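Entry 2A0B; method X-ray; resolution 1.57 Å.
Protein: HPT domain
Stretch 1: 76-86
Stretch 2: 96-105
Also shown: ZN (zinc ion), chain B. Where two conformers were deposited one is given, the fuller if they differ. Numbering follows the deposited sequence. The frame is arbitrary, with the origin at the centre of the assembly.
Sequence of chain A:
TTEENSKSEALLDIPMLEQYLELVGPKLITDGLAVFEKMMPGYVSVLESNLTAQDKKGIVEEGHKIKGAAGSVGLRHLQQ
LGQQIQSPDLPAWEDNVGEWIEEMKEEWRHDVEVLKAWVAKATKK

Stretch 1 (76-86) RHLQQLGQQIQ
Stretch 2 96-105: NVGEWIEEMK

Two nearly antiparallel helices of the HPT domain pack here through an apolar seam, with no hydrogen bond between them and a zinc ion joining their side chains at one end. The case illustrates a general principle: helix pairs interlock through their side chains, and polar residues can join the packing or, as here, share a metal.

The first helix spans 76-85, and Q86 is the first residue to leave helical geometry, at phi/psi -90/20. The second runs through 96-105 and continues beyond both ends, with a kink where the N atoms of G98 and E99 lack bonds to the preceding turn. Regular i to i+4 bonds build the rest, such as I85 N to L81 O at 3.0 Å and M104 N to W100 O at 2.9 Å. The axes approach to 9.8 Å, with 154° between their N-to-C directions. Antiparallel register pairs L78 with M104 (CA to CA 7.0 Å), L81 with W100 (6.5 Å) and I85 with V97 (6.0 Å), so the backbones draw closer toward I85.

At that end I85, with chi1 m and chi2 t, fits as a knob into the hole formed by V97, W100, I101 and M104. I85 CD1 lies 3.8 Å from M104 CE and 4.0 Å from I101 CG1; I85 CG1 is 3.9 Å from W100 CB, and I85 CG2 4.3 Å from V97 CG2. One turn back, L81 (m, t) points toward the partner helix, its CD2 4.1 Å from W100 CD1 and its CD1 4.3 Å from M104 CB. M104 leaves its helix sideways, but its end comes nearer (chi1 t, chi2 105°, chi3 p); its SD reaches L78 CD2 at 3.9 Å, where L78 is also m, t.

Beside this seam, Q84 (m, t) lies over one face of the W100 indole, whose chi1 is m and chi2 -25°. Q84 CB stands 3.7 Å from the centroid of the six-membered ring, only 8° off its normal, a CH-pi contact. Q84 NE2 and W100 NE1, 3.3 Å apart, are both donors and do not bond. Q84 OE1 instead accepts a weak bond from Q80 NE2 at 3.4 Å.

Near the start of the first helix, H77 (chi1 t, chi2 62°) and E103 (t, t, chi3 -22°) converge on the zinc. H77 NE2 and E103 OE2 each bind ZN at 2.1 Å, with another ligand from elsewhere in the structure. Shared coordination explains why H77 NE2 and E103 OE2 sit 3.3 Å apart without a hydrogen bond.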

# COMPACT_ATOMS: atom_id res chain seq x y z
N ARG A 76 3.54 3.61 -4.12
CA ARG A 76 2.71 3.73 -5.33
C ARG A 76 2.13 2.36 -5.78
O ARG A 76 0.96 2.30 -6.06
CB ARG A 76 3.59 4.31 -6.41
CG ARG A 76 3.01 4.59 -7.78
CD ARG A 76 4.07 4.31 -8.84
NE ARG A 76 5.04 5.30 -9.21
CZ ARG A 76 4.97 6.50 -9.79
NH1 ARG A 76 3.84 7.12 -10.11
NH2 ARG A 76 6.09 7.20 -10.03
N HIS A 77 2.97 1.31 -5.67
CA HIS A 77 2.36 0.02 -6.15
C HIS A 77 1.37 -0.54 -5.21
O HIS A 77 0.30 -1.12 -5.59
CB HIS A 77 3.56 -0.94 -6.34
CG HIS A 77 3.10 -2.36 -6.67
ND1 HIS A 77 2.38 -2.56 -7.83
CD2 HIS A 77 3.20 -3.47 -5.97
CE1 HIS A 77 2.09 -3.88 -7.87
NE2 HIS A 77 2.54 -4.39 -6.77
N LEU A 78 1.49 -0.41 -3.89
CA LEU A 78 0.54 -0.82 -2.91
C LEU A 78 -0.74 0.05 -3.05
O LEU A 78 -1.84 -0.42 -2.88
CB LEU A 78 0.97 -0.80 -1.44
CG LEU A 78 2.20 -1.69 -1.11
CD1 LEU A 78 2.51 -1.69 0.37
CD2 LEU A 78 1.82 -3.16 -1.47
N GLN A 79 -0.50 1.33 -3.38
CA GLN A 79 -1.69 2.19 -3.61
C GLN A 79 -2.53 1.74 -4.82
O GLN A 79 -3.75 1.66 -4.68
CB GLN A 79 -1.17 3.62 -3.86
CG GLN A 79 -2.33 4.63 -3.91
CD GLN A 79 -1.82 5.99 -4.35
OE1 GLN A 79 -2.47 6.99 -4.01
NE2 GLN A 79 -0.75 6.11 -5.06
N GLN A 80 -1.81 1.31 -5.84
CA GLN A 80 -2.51 0.82 -7.06
C GLN A 80 -3.21 -0.50 -6.79
O GLN A 80 -4.38 -0.70 -7.21
CB GLN A 80 -1.55 0.72 -8.23
CG GLN A 80 -2.25 0.29 -9.52
CD GLN A 80 -3.47 1.10 -9.89
OE1 GLN A 80 -3.55 2.32 -9.61
NE2 GLN A 80 -4.47 0.47 -10.52
N LEU A 81 -2.59 -1.38 -5.97
CA LEU A 81 -3.35 -2.60 -5.59
C LEU A 81 -4.61 -2.34 -4.83
O LEU A 81 -5.69 -2.89 -4.85
CB LEU A 81 -2.49 -3.57 -4.73
CG LEU A 81 -1.49 -4.41 -5.49
CD1 LEU A 81 -0.70 -5.20 -4.46
CD2 LEU A 81 -2.30 -5.29 -6.44
N GLY A 82 -4.51 -1.30 -3.89
CA GLY A 82 -5.68 -0.98 -3.08
C GLY A 82 -6.70 -0.29 -4.02
O GLY A 82 -7.86 -0.59 -3.73
N GLN A 83 -6.30 0.43 -5.00
CA GLN A 83 -7.26 1.01 -5.96
C GLN A 83 -8.01 -0.12 -6.69
O GLN A 83 -9.24 -0.08 -6.75
CB GLN A 83 -6.53 1.92 -6.93
CG GLN A 83 -7.39 2.34 -8.11
CD GLN A 83 -8.50 3.27 -7.70
OE1 GLN A 83 -8.53 3.79 -6.59
NE2 GLN A 83 -9.49 3.50 -8.58
N GLN A 84 -7.23 -1.13 -7.13
CA GLN A 84 -7.95 -2.25 -7.80
C GLN A 84 -8.88 -2.96 -6.86
O GLN A 84 -10.06 -3.24 -7.22
CB GLN A 84 -6.90 -3.25 -8.33
CG GLN A 84 -6.09 -2.70 -9.48
CD GLN A 84 -4.79 -3.43 -9.75
OE1 GLN A 84 -3.98 -2.94 -10.53
NE2 GLN A 84 -4.45 -4.52 -9.09
N ILE A 85 -8.54 -3.28 -5.61
CA ILE A 85 -9.34 -3.93 -4.63
C ILE A 85 -10.64 -3.17 -4.32
O ILE A 85 -11.71 -3.72 -4.13
CB ILE A 85 -8.56 -4.21 -3.31
CG1 ILE A 85 -7.47 -5.27 -3.68
CG2 ILE A 85 -9.41 -4.73 -2.21
CD1 ILE A 85 -6.36 -5.45 -2.66
N GLN A 86 -10.52 -1.80 -4.32
CA GLN A 86 -11.77 -1.08 -4.05
C GLN A 86 -12.52 -0.79 -5.31
O GLN A 86 -13.49 0.03 -5.23
CB GLN A 86 -11.42 0.25 -3.28
CG GLN A 86 -10.74 1.26 -4.12
CD GLN A 86 -10.86 2.75 -3.73
OE1 GLN A 86 -10.84 3.05 -2.56
NE2 GLN A 86 -10.94 3.63 -4.70
N ASN A 96 -10.18 -11.62 -9.81
CA ASN A 96 -8.83 -11.33 -9.37
C ASN A 96 -8.74 -10.70 -7.97
O ASN A 96 -7.58 -10.72 -7.50
CB ASN A 96 -8.31 -10.30 -10.39
CG ASN A 96 -7.88 -10.95 -11.72
OD1 ASN A 96 -7.84 -12.18 -11.68
ND2 ASN A 96 -7.56 -10.15 -12.71
N VAL A 97 -9.85 -10.39 -7.35
CA VAL A 97 -9.62 -9.72 -6.01
C VAL A 97 -8.91 -10.56 -5.02
O VAL A 97 -8.06 -10.11 -4.22
CB VAL A 97 -10.98 -9.16 -5.56
CG1 VAL A 97 -11.93 -10.23 -5.07
CG2 VAL A 97 -10.64 -8.13 -4.45
N GLY A 98 -9.15 -11.90 -4.97
CA GLY A 98 -8.40 -12.74 -4.00
C GLY A 98 -6.91 -12.76 -4.42
O GLY A 98 -6.11 -12.86 -3.46
N GLU A 99 -6.52 -12.73 -5.66
CA GLU A 99 -5.14 -12.72 -6.11
C GLU A 99 -4.50 -11.36 -5.67
O GLU A 99 -3.39 -11.40 -5.14
CB GLU A 99 -4.92 -12.89 -7.59
CG GLU A 99 -3.45 -13.09 -7.96
CD GLU A 99 -3.16 -14.26 -8.88
OE1 GLU A 99 -4.03 -15.15 -9.07
OE2 GLU A 99 -2.07 -14.36 -9.51
N TRP A 100 -5.27 -10.28 -5.86
CA TRP A 100 -4.63 -8.99 -5.43
C TRP A 100 -4.49 -8.96 -3.95
O TRP A 100 -3.43 -8.38 -3.52
CB TRP A 100 -5.61 -7.89 -5.89
CG TRP A 100 -5.69 -7.71 -7.36
CD1 TRP A 100 -4.80 -7.97 -8.33
CD2 TRP A 100 -6.87 -7.22 -8.05
NE1 TRP A 100 -5.28 -7.64 -9.57
CE2 TRP A 100 -6.57 -7.19 -9.41
CE3 TRP A 100 -8.10 -6.77 -7.57
CZ2 TRP A 100 -7.47 -6.73 -10.39
CZ3 TRP A 100 -9.01 -6.36 -8.56
CH2 TRP A 100 -8.69 -6.33 -9.90
N ILE A 101 -5.34 -9.49 -3.13
CA ILE A 101 -5.23 -9.57 -1.69
C ILE A 101 -3.98 -10.35 -1.35
O ILE A 101 -3.15 -10.03 -0.53
CB ILE A 101 -6.49 -10.04 -1.00
CG1 ILE A 101 -7.60 -8.96 -1.23
CG2 ILE A 101 -6.22 -10.44 0.43
CD1 ILE A 101 -8.95 -9.47 -0.71
N GLU A 102 -3.86 -11.62 -1.92
CA GLU A 102 -2.66 -12.39 -1.63
C GLU A 102 -1.39 -11.71 -2.07
O GLU A 102 -0.36 -11.82 -1.37
CB GLU A 102 -2.82 -13.71 -2.46
CG GLU A 102 -1.65 -14.64 -2.16
CD GLU A 102 -1.50 -15.17 -0.76
OE1 GLU A 102 -2.41 -15.23 0.10
OE2 GLU A 102 -0.33 -15.53 -0.48
N GLU A 103 -1.30 -11.05 -3.20
CA GLU A 103 -0.19 -10.30 -3.71
C GLU A 103 0.22 -9.21 -2.65
O GLU A 103 1.38 -9.14 -2.27
CB GLU A 103 -0.53 -9.63 -5.00
CG GLU A 103 0.65 -8.91 -5.58
CD GLU A 103 0.30 -8.18 -6.82
OE1 GLU A 103 -0.72 -8.48 -7.56
OE2 GLU A 103 1.02 -7.24 -7.24
N MET A 104 -0.84 -8.52 -2.23
CA MET A 104 -0.56 -7.51 -1.14
C MET A 104 0.01 -8.14 0.09
O MET A 104 1.01 -7.64 0.67
CB MET A 104 -1.90 -6.86 -0.73
CG MET A 104 -1.64 -5.91 0.46
SD MET A 104 -1.67 -4.18 -0.12
CE MET A 104 -3.44 -4.16 -0.51
N LYS A 105 -0.54 -9.25 0.60
CA LYS A 105 -0.13 -9.92 1.80
C LYS A 105 1.34 -10.32 1.68
O LYS A 105 2.15 -10.20 2.62
CB LYS A 105 -1.03 -11.14 2.03
CG LYS A 105 -0.55 -12.03 3.19
CD LYS A 105 -1.51 -13.21 3.31
CE LYS A 105 -1.52 -13.76 4.73
NZ LYS A 105 -2.19 -15.10 4.78
ZN ZN B . 2.67 -6.41 -6.28